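Local coordinates for protein phosphatase 2C (Toxoplasma gondii, PDB 3D8K), which is a PP2C-family phosphatase that probably removes phosphate from phosphoserine and phosphothreonine of proteins, with manganese as cofactor, at the interface of chains A and B and the interface of chains C and A. Residues are numbered along the deposited sequence; one frame, centred on the assembly and turned at random. Chains: chain A/B/C, Protein phosphatase 2C.

Contacts 1, 3 and 4 are patches of one interface, between chains A and B. The C-alpha centres of contacts 1 and 3 lie about 8 Å apart, those of contacts 3 and 4 about 15 Å, and those of contacts 1 and 4 about 18 Å. The chain A stretch from A:Lys117 to A:Arg122 runs through all three, and helix 82-97 of chain B supplies residues to contacts 1 and 3. Contact 2 joins chains C and A through N-terminal segments and strand 333-337, its centre about 39 to 44 Å from the others. Chain A thus meets two neighbours through separate surfaces.

Contact 1: the interface of chains A and B. Residues chain A 120, 156-157; chain B 87.
Helix 82-97 of chain B, through B:Arg87, meets the 3-10 helix 155-157 of chain A at A:Arg156 and A:Arg157, with A:Glu120 approaching from a neighbouring loop. B:Arg87 reaches in between the two arginines and gives up 54 Å² of its surface to chain A. Its CG stands opposite the backbone N (chi1 177°) and the chain bends at its third torsion, turning the guanidinium toward the 3-10 helix. A:Arg156 and B:Arg87 run antiparallel alongside one another with their guanidinium planes only 25° apart. NE of B:Arg87 lies over the face of the A:Arg156 guanidinium, toward its rim, 3.4 Å from NH1 of A:Arg156. In return, CD of A:Arg156 sits over the centre of the B:Arg87 guanidinium, 3.9 Å from its CZ. A:Arg157 comes from the opposite direction and is turned almost perpendicular, at 84°, and the two groups meet at their edges. Here NH2 of A:Arg157 is 3.7 Å from NH2 of B:Arg87. Three guanidinium groups, presumably all positive, share a small region, and the carboxylate of A:Glu120 may offset part of that charge: its OE2 is 4.5 Å from NH2 of B:Arg87, too far for a direct salt bridge. The patch packs one chain against its copy by a face-to-face guanidinium overlap and an edge contact, in an association that may belong to the crystal rather than to the working phosphatase.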
loop_
_atom_site.group_PDB
_atom_site.type_symbol
_atom_site.label_atom_id
_atom_site.label_comp_id
_atom_site.label_asym_id
_atom_site.label_seq_id
_atom_site.Cartn_x
_atom_site.Cartn_y
_atom_site.Cartn_z
ATOM N N GLU A 120 -8.074 -22.273 -18.527
ATOM C CA GLU A 120 -7.967 -23.580 -19.161
ATOM C C GLU A 120 -6.528 -23.854 -19.562
ATOM O O GLU A 120 -5.744 -22.933 -19.769
ATOM C CB GLU A 120 -8.845 -23.645 -20.411
ATOM C CG GLU A 120 -10.334 -23.796 -20.159
ATOM C CD GLU A 120 -11.130 -23.887 -21.459
ATOM O OE1 GLU A 120 -10.823 -24.789 -22.280
ATOM O OE2 GLU A 120 -12.055 -23.056 -21.651
ATOM N N ARG A 156 -13.513 -24.403 -15.213
ATOM C CA ARG A 156 -14.838 -23.847 -15.010
ATOM C C ARG A 156 -15.846 -24.981 -14.835
ATOM O O ARG A 156 -16.900 -24.810 -14.211
ATOM C CB ARG A 156 -15.253 -23.010 -16.205
ATOM C CG ARG A 156 -14.941 -21.562 -16.072
ATOM C CD ARG A 156 -15.887 -20.770 -16.931
ATOM N NE ARG A 156 -15.631 -19.348 -16.791
ATOM C CZ ARG A 156 -14.576 -18.729 -17.309
ATOM N NH1 ARG A 156 -13.680 -19.410 -18.012
ATOM N NH2 ARG A 156 -14.418 -17.426 -17.104
ATOM N N ARG A 157 -15.520 -26.140 -15.403
ATOM C CA ARG A 157 -16.390 -27.301 -15.324
ATOM C C ARG A 157 -15.816 -28.348 -14.348
ATOM O O ARG A 157 -16.219 -29.511 -14.383
ATOM C CB ARG A 157 -16.553 -27.920 -16.725
ATOM C CG ARG A 157 -16.582 -26.924 -17.933
ATOM C CD ARG A 157 -17.973 -26.299 -18.282
ATOM N NE ARG A 157 -18.015 -25.786 -19.667
ATOM C CZ ARG A 157 -18.138 -24.507 -20.024
ATOM N NH1 ARG A 157 -18.246 -23.553 -19.114
ATOM N NH2 ARG A 157 -18.128 -24.182 -21.305
ATOM N N ARG B 87 -16.229 -15.368 -24.446
ATOM C CA ARG B 87 -17.161 -15.746 -23.393
ATOM C C ARG B 87 -17.790 -14.548 -22.709
ATOM O O ARG B 87 -18.968 -14.564 -22.368
ATOM C CB ARG B 87 -16.442 -16.601 -22.360
ATOM C CG ARG B 87 -17.295 -16.991 -21.191
ATOM C CD ARG B 87 -16.450 -17.597 -20.091
ATOM N NE ARG B 87 -15.904 -18.892 -20.473
ATOM C CZ ARG B 87 -16.641 -19.975 -20.665
ATOM N NH1 ARG B 87 -17.957 -19.913 -20.511
ATOM N NH2 ARG B 87 -16.058 -21.120 -21.002
#

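Contact 2: the interface of chains C and A. Residues chain C 7, 12; chain A 9, 25, 335.
The ring of C:Tyr7, on strand 6-8, faces the carboxylate of A:Glu335, on strand 333-337, and the two side chains cross at about a right angle. The carboxylate carbon CD of A:Glu335 lies over the ring face, 3.5 Å from CD1 of C:Tyr7. The carboxylate stands nearly upright on the ring, 78° from its plane, with both oxygens turned down to the face, OE2 over the centre and OE1 over the CD1-CE1 rim; the closest oxygen-to-carbon distances are too short to be taken literally at this resolution. A bend at the second torsion of A:Glu335 (chi2 -148°) turns the carboxylate toward the ring. The guanidinium of C:Arg12, its NH2 6.0 Å from OE2 of A:Glu335, may moderate the negative charge beside the ring. The second acid, A:Glu9, reaches from a loop with an extended side chain. Its carboxylate lies on the same side of the ring plane as A:Glu335 but outside the CD2-CE2 edge, its CD 4.0 Å from CD2 of C:Tyr7. Its OE2 forms a salt bridge and hydrogen bond with NH2 of C:Arg12, on helix 10-17, at 2.6 Å. The bond is strongly bent, 119° at the hydrogen, and each partner lies well out of the other's plane. This C-A pairing may be a crystal contact. Beyond the ring, the phenol OH of C:Tyr7 is 3.7 Å from the carbonyl O of A:Pro25.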
loop_
_atom_site.group_PDB
_atom_site.type_symbol
_atom_site.label_atom_id
_atom_site.label_comp_id
_atom_site.label_asym_id
_atom_site.label_seq_id
_atom_site.Cartn_x
_atom_site.Cartn_y
_atom_site.Cartn_z
ATOM N N TYR C 7 19.177 -18.577 18.348
ATOM C CA TYR C 7 19.205 -18.456 16.895
ATOM C C TYR C 7 20.024 -17.209 16.586
ATOM O O TYR C 7 20.283 -16.407 17.482
ATOM C CB TYR C 7 17.802 -18.336 16.282
ATOM C CG TYR C 7 17.821 -18.480 14.756
ATOM C CD1 TYR C 7 18.389 -19.616 14.142
ATOM C CD2 TYR C 7 17.331 -17.464 13.921
ATOM C CE1 TYR C 7 18.474 -19.730 12.741
ATOM C CE2 TYR C 7 17.414 -17.569 12.513
ATOM C CZ TYR C 7 17.988 -18.702 11.936
ATOM O OH TYR C 7 18.094 -18.795 10.563
ATOM N N ARG C 12 19.573 -10.117 9.756
ATOM C CA ARG C 12 18.571 -9.067 9.872
ATOM C C ARG C 12 19.218 -7.740 10.230
ATOM O O ARG C 12 18.829 -6.693 9.702
ATOM C CB ARG C 12 17.528 -9.423 10.940
ATOM C CG ARG C 12 16.644 -10.601 10.571
ATOM C CD ARG C 12 15.783 -11.100 11.726
ATOM N NE ARG C 12 15.016 -12.273 11.310
ATOM C CZ ARG C 12 14.323 -13.067 12.124
ATOM N NH1 ARG C 12 14.278 -12.838 13.425
ATOM N NH2 ARG C 12 13.674 -14.110 11.632
ATOM N N GLU A 9 9.713 -17.389 16.472
ATOM C CA GLU A 9 10.083 -16.221 15.681
ATOM C C GLU A 9 8.917 -15.452 15.066
ATOM O O GLU A 9 9.102 -14.821 14.029
ATOM C CB GLU A 9 11.023 -16.640 14.534
ATOM C CG GLU A 9 12.500 -16.850 14.894
ATOM C CD GLU A 9 13.401 -17.120 13.669
ATOM O OE1 GLU A 9 13.445 -18.271 13.189
ATOM O OE2 GLU A 9 14.071 -16.180 13.178
ATOM N N PRO A 25 15.973 -19.265 5.480
ATOM C CA PRO A 25 16.623 -20.557 5.303
ATOM C C PRO A 25 16.942 -21.277 6.577
ATOM O O PRO A 25 17.429 -20.686 7.511
ATOM C CB PRO A 25 17.875 -20.187 4.532
ATOM C CG PRO A 25 18.286 -18.951 5.163
ATOM C CD PRO A 25 16.994 -18.207 5.560
ATOM N N GLU A 335 11.146 -22.212 15.565
ATOM C CA GLU A 335 12.446 -22.778 15.216
ATOM C C GLU A 335 12.767 -23.626 16.418
ATOM O O GLU A 335 12.760 -23.130 17.537
ATOM C CB GLU A 335 13.516 -21.701 15.091
ATOM C CG GLU A 335 13.778 -21.260 13.686
ATOM C CD GLU A 335 15.218 -20.847 13.473
ATOM O OE1 GLU A 335 16.117 -21.664 13.778
ATOM O OE2 GLU A 335 15.446 -19.716 12.993
#

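Contact 3: the interface of chains A and B. Residues chain A 117, 119; chain B 78-79, 81, 84.
Loop-to-loop packing, with the start of helix 82-97 at its margin, joins two copies of the phosphatase here, helping to hold chain A to chain B in the deposited assembly, which may be a lattice arrangement. B:Arg78 lays its extended side chain across A:Lys117 at about a right angle. One guanidinium face covers the backbone of A:Lys117, whose CA lies off-centre, 3.8 Å from CZ of B:Arg78. The aliphatic part of the arginine follows the lysine carbonyl, with CG of B:Arg78 3.5 Å from O of A:Lys117. The lysine chain itself runs extended beyond CG, and its amine NZ lies 6.2 Å from NH2 of B:Arg78. A:Thr119 packs beside the next residue of chain B, its CB 3.9 Å from CB of B:Asp79. The threonine hydroxyl is anti to the backbone N (chi1 172°), and OG1 is directed more toward the B:Asn81 amide, 4.4 Å from ND2 without a bond; OE1 of B:Glu84 lies to its flank. The B-side surface is braced from within. B:Asn81 caps the N-terminal end of helix 82-97, its side-chain OD1 accepting a nearly straight bond (173° at the hydrogen) from N of B:Glu84. The other end of the same amide gives ND2 to the carboxylate OD2 of B:Asp79 at 3.2 Å.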
loop_
_atom_site.group_PDB
_atom_site.type_symbol
_atom_site.label_atom_id
_atom_site.label_comp_id
_atom_site.label_asym_id
_atom_site.label_seq_id
_atom_site.Cartn_x
_atom_site.Cartn_y
_atom_site.Cartn_z
ATOM N N LYS A 117 -9.938 -19.269 -9.610
ATOM C CA LYS A 117 -10.454 -19.120 -10.964
ATOM C C LYS A 117 -9.346 -19.193 -12.046
ATOM O O LYS A 117 -9.179 -18.275 -12.855
ATOM C CB LYS A 117 -11.244 -17.804 -11.087
ATOM C CG LYS A 117 -12.505 -17.773 -10.237
ATOM C CD LYS A 117 -13.383 -16.561 -10.540
ATOM C CE LYS A 117 -14.619 -16.505 -9.636
ATOM N NZ LYS A 117 -15.402 -15.234 -9.744
ATOM N N THR A 119 -7.229 -20.467 -15.466
ATOM C CA THR A 119 -7.677 -20.593 -16.839
ATOM C C THR A 119 -7.483 -22.003 -17.370
ATOM O O THR A 119 -6.824 -22.827 -16.745
ATOM C CB THR A 119 -6.941 -19.595 -17.755
ATOM O OG1 THR A 119 -7.263 -19.870 -19.125
ATOM C CG2 THR A 119 -5.439 -19.687 -17.558
ATOM N N ARG B 78 -10.378 -14.768 -17.120
ATOM C CA ARG B 78 -9.436 -15.590 -16.352
ATOM C C ARG B 78 -8.063 -15.531 -16.974
ATOM O O ARG B 78 -7.097 -16.073 -16.455
ATOM C CB ARG B 78 -9.887 -17.045 -16.308
ATOM C CG ARG B 78 -11.165 -17.263 -15.580
ATOM C CD ARG B 78 -11.267 -18.694 -15.155
ATOM N NE ARG B 78 -12.537 -18.952 -14.505
ATOM C CZ ARG B 78 -12.804 -20.039 -13.796
ATOM N NH1 ARG B 78 -11.882 -20.981 -13.638
ATOM N NH2 ARG B 78 -13.998 -20.184 -13.247
ATOM N N ASP B 79 -8.008 -14.877 -18.118
ATOM C CA ASP B 79 -6.785 -14.689 -18.861
ATOM C C ASP B 79 -7.227 -13.936 -20.091
ATOM O O ASP B 79 -8.409 -13.930 -20.429
ATOM C CB ASP B 79 -6.161 -16.030 -19.229
ATOM C CG ASP B 79 -4.836 -15.868 -19.928
ATOM O OD1 ASP B 79 -4.080 -14.949 -19.537
ATOM O OD2 ASP B 79 -4.555 -16.650 -20.865
ATOM N N ASN B 81 -7.344 -13.868 -23.793
ATOM C CA ASN B 81 -7.215 -14.644 -25.017
ATOM C C ASN B 81 -8.577 -14.750 -25.681
ATOM O O ASN B 81 -9.581 -14.266 -25.159
ATOM C CB ASN B 81 -6.663 -16.053 -24.747
ATOM C CG ASN B 81 -7.589 -16.907 -23.891
ATOM O OD1 ASN B 81 -8.748 -17.126 -24.229
ATOM N ND2 ASN B 81 -7.068 -17.405 -22.777
ATOM N N GLU B 84 -11.511 -16.660 -23.648
ATOM C CA GLU B 84 -11.955 -15.842 -22.527
ATOM C C GLU B 84 -12.632 -14.540 -22.963
ATOM O O GLU B 84 -13.570 -14.088 -22.318
ATOM C CB GLU B 84 -10.776 -15.535 -21.609
ATOM C CG GLU B 84 -11.154 -15.515 -20.145
ATOM C CD GLU B 84 -11.652 -16.867 -19.660
ATOM O OE1 GLU B 84 -10.884 -17.848 -19.725
ATOM O OE2 GLU B 84 -12.816 -16.948 -19.216
#

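Contact 4: the interface of chains A and B. Residues chain A 122, 131-132; chain B 122, 131.
A loop-to-loop patch between two PP2C-family phosphatase copies, this site ties the end of the A:Glu131-A:Gly132 segment to B:Glu131 in the deposited assembly; the pairing may be a crystal one. B:Glu131 hides 65 Å² against chain A and does most of the reaching. Its side chain is extended beyond CG (chi2 177°), which carries the carboxylate up to the A:Gly132 backbone. There N of A:Gly132 gives OE2 of B:Glu131 a hydrogen bond of 2.5 Å. The bond is markedly bent, with the donor 62° out of the carboxylate plane, but its exact geometry is doubtful because OE2 is modelled too close to the A:Glu131 side chain. A:Glu131, bent at its second torsion, crosses B:Glu131 at about a right angle with the two carboxylates turned 53° against each other. The two acids would probably disfavour each other unless the nearby arginines offset the charge, though their placement is uncertain. Arginines of both chains border the pair. NH1 of A:Arg122 is 5.1 Å from OE1 of B:Glu131, without touching it. On the B side, CG of B:Glu131 lies in plane at the guanidinium edge of B:Arg122, whose NH2 approaches CA of A:Gly132 at 4.0 Å.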
loop_
_atom_site.group_PDB
_atom_site.type_symbol
_atom_site.label_atom_id
_atom_site.label_comp_id
_atom_site.label_asym_id
_atom_site.label_seq_id
_atom_site.Cartn_x
_atom_site.Cartn_y
_atom_site.Cartn_z
ATOM N N ARG A 122 -3.887 -27.151 -21.530
ATOM C CA ARG A 122 -3.706 -28.492 -22.036
ATOM C C ARG A 122 -2.984 -29.221 -20.899
ATOM O O ARG A 122 -2.033 -28.695 -20.320
ATOM C CB ARG A 122 -2.888 -28.433 -23.317
ATOM C CG ARG A 122 -3.466 -27.422 -24.279
ATOM C CD ARG A 122 -2.903 -27.592 -25.650
ATOM N NE ARG A 122 -3.217 -28.902 -26.197
ATOM C CZ ARG A 122 -2.303 -29.793 -26.565
ATOM N NH1 ARG A 122 -1.012 -29.505 -26.436
ATOM N NH2 ARG A 122 -2.682 -30.965 -27.073
ATOM N N GLU A 131 2.846 -23.841 -23.724
ATOM C CA GLU A 131 2.378 -23.443 -25.042
ATOM C C GLU A 131 3.564 -23.388 -26.037
ATOM O O GLU A 131 4.681 -23.006 -25.691
ATOM C CB GLU A 131 1.745 -22.059 -24.954
ATOM C CG GLU A 131 1.178 -21.706 -23.594
ATOM C CD GLU A 131 -0.327 -21.631 -23.599
ATOM O OE1 GLU A 131 -0.905 -21.420 -24.690
ATOM O OE2 GLU A 131 -0.926 -21.769 -22.509
ATOM N N GLY A 132 3.292 -23.767 -27.281
ATOM C CA GLY A 132 4.295 -23.781 -28.342
ATOM C C GLY A 132 5.337 -24.868 -28.136
ATOM O O GLY A 132 5.377 -25.505 -27.087
ATOM N N ARG B 122 4.179 -18.585 -33.448
ATOM C CA ARG B 122 4.149 -18.898 -34.863
ATOM C C ARG B 122 3.472 -17.668 -35.415
ATOM O O ARG B 122 2.410 -17.287 -34.951
ATOM C CB ARG B 122 3.351 -20.173 -35.109
ATOM C CG ARG B 122 3.914 -21.340 -34.315
ATOM C CD ARG B 122 3.231 -22.649 -34.637
ATOM N NE ARG B 122 2.935 -23.419 -33.431
ATOM C CZ ARG B 122 1.989 -23.102 -32.550
ATOM N NH1 ARG B 122 1.230 -22.022 -32.732
ATOM N NH2 ARG B 122 1.794 -23.873 -31.486
ATOM N N GLU B 131 -2.440 -21.003 -30.859
ATOM C CA GLU B 131 -2.217 -22.432 -30.740
ATOM C C GLU B 131 -3.495 -23.185 -31.057
ATOM O O GLU B 131 -4.580 -22.845 -30.575
ATOM C CB GLU B 131 -1.760 -22.786 -29.346
ATOM C CG GLU B 131 -0.340 -23.253 -29.319
ATOM C CD GLU B 131 0.122 -23.537 -27.919
ATOM O OE1 GLU B 131 -0.380 -24.508 -27.304
ATOM O OE2 GLU B 131 0.980 -22.774 -27.432
#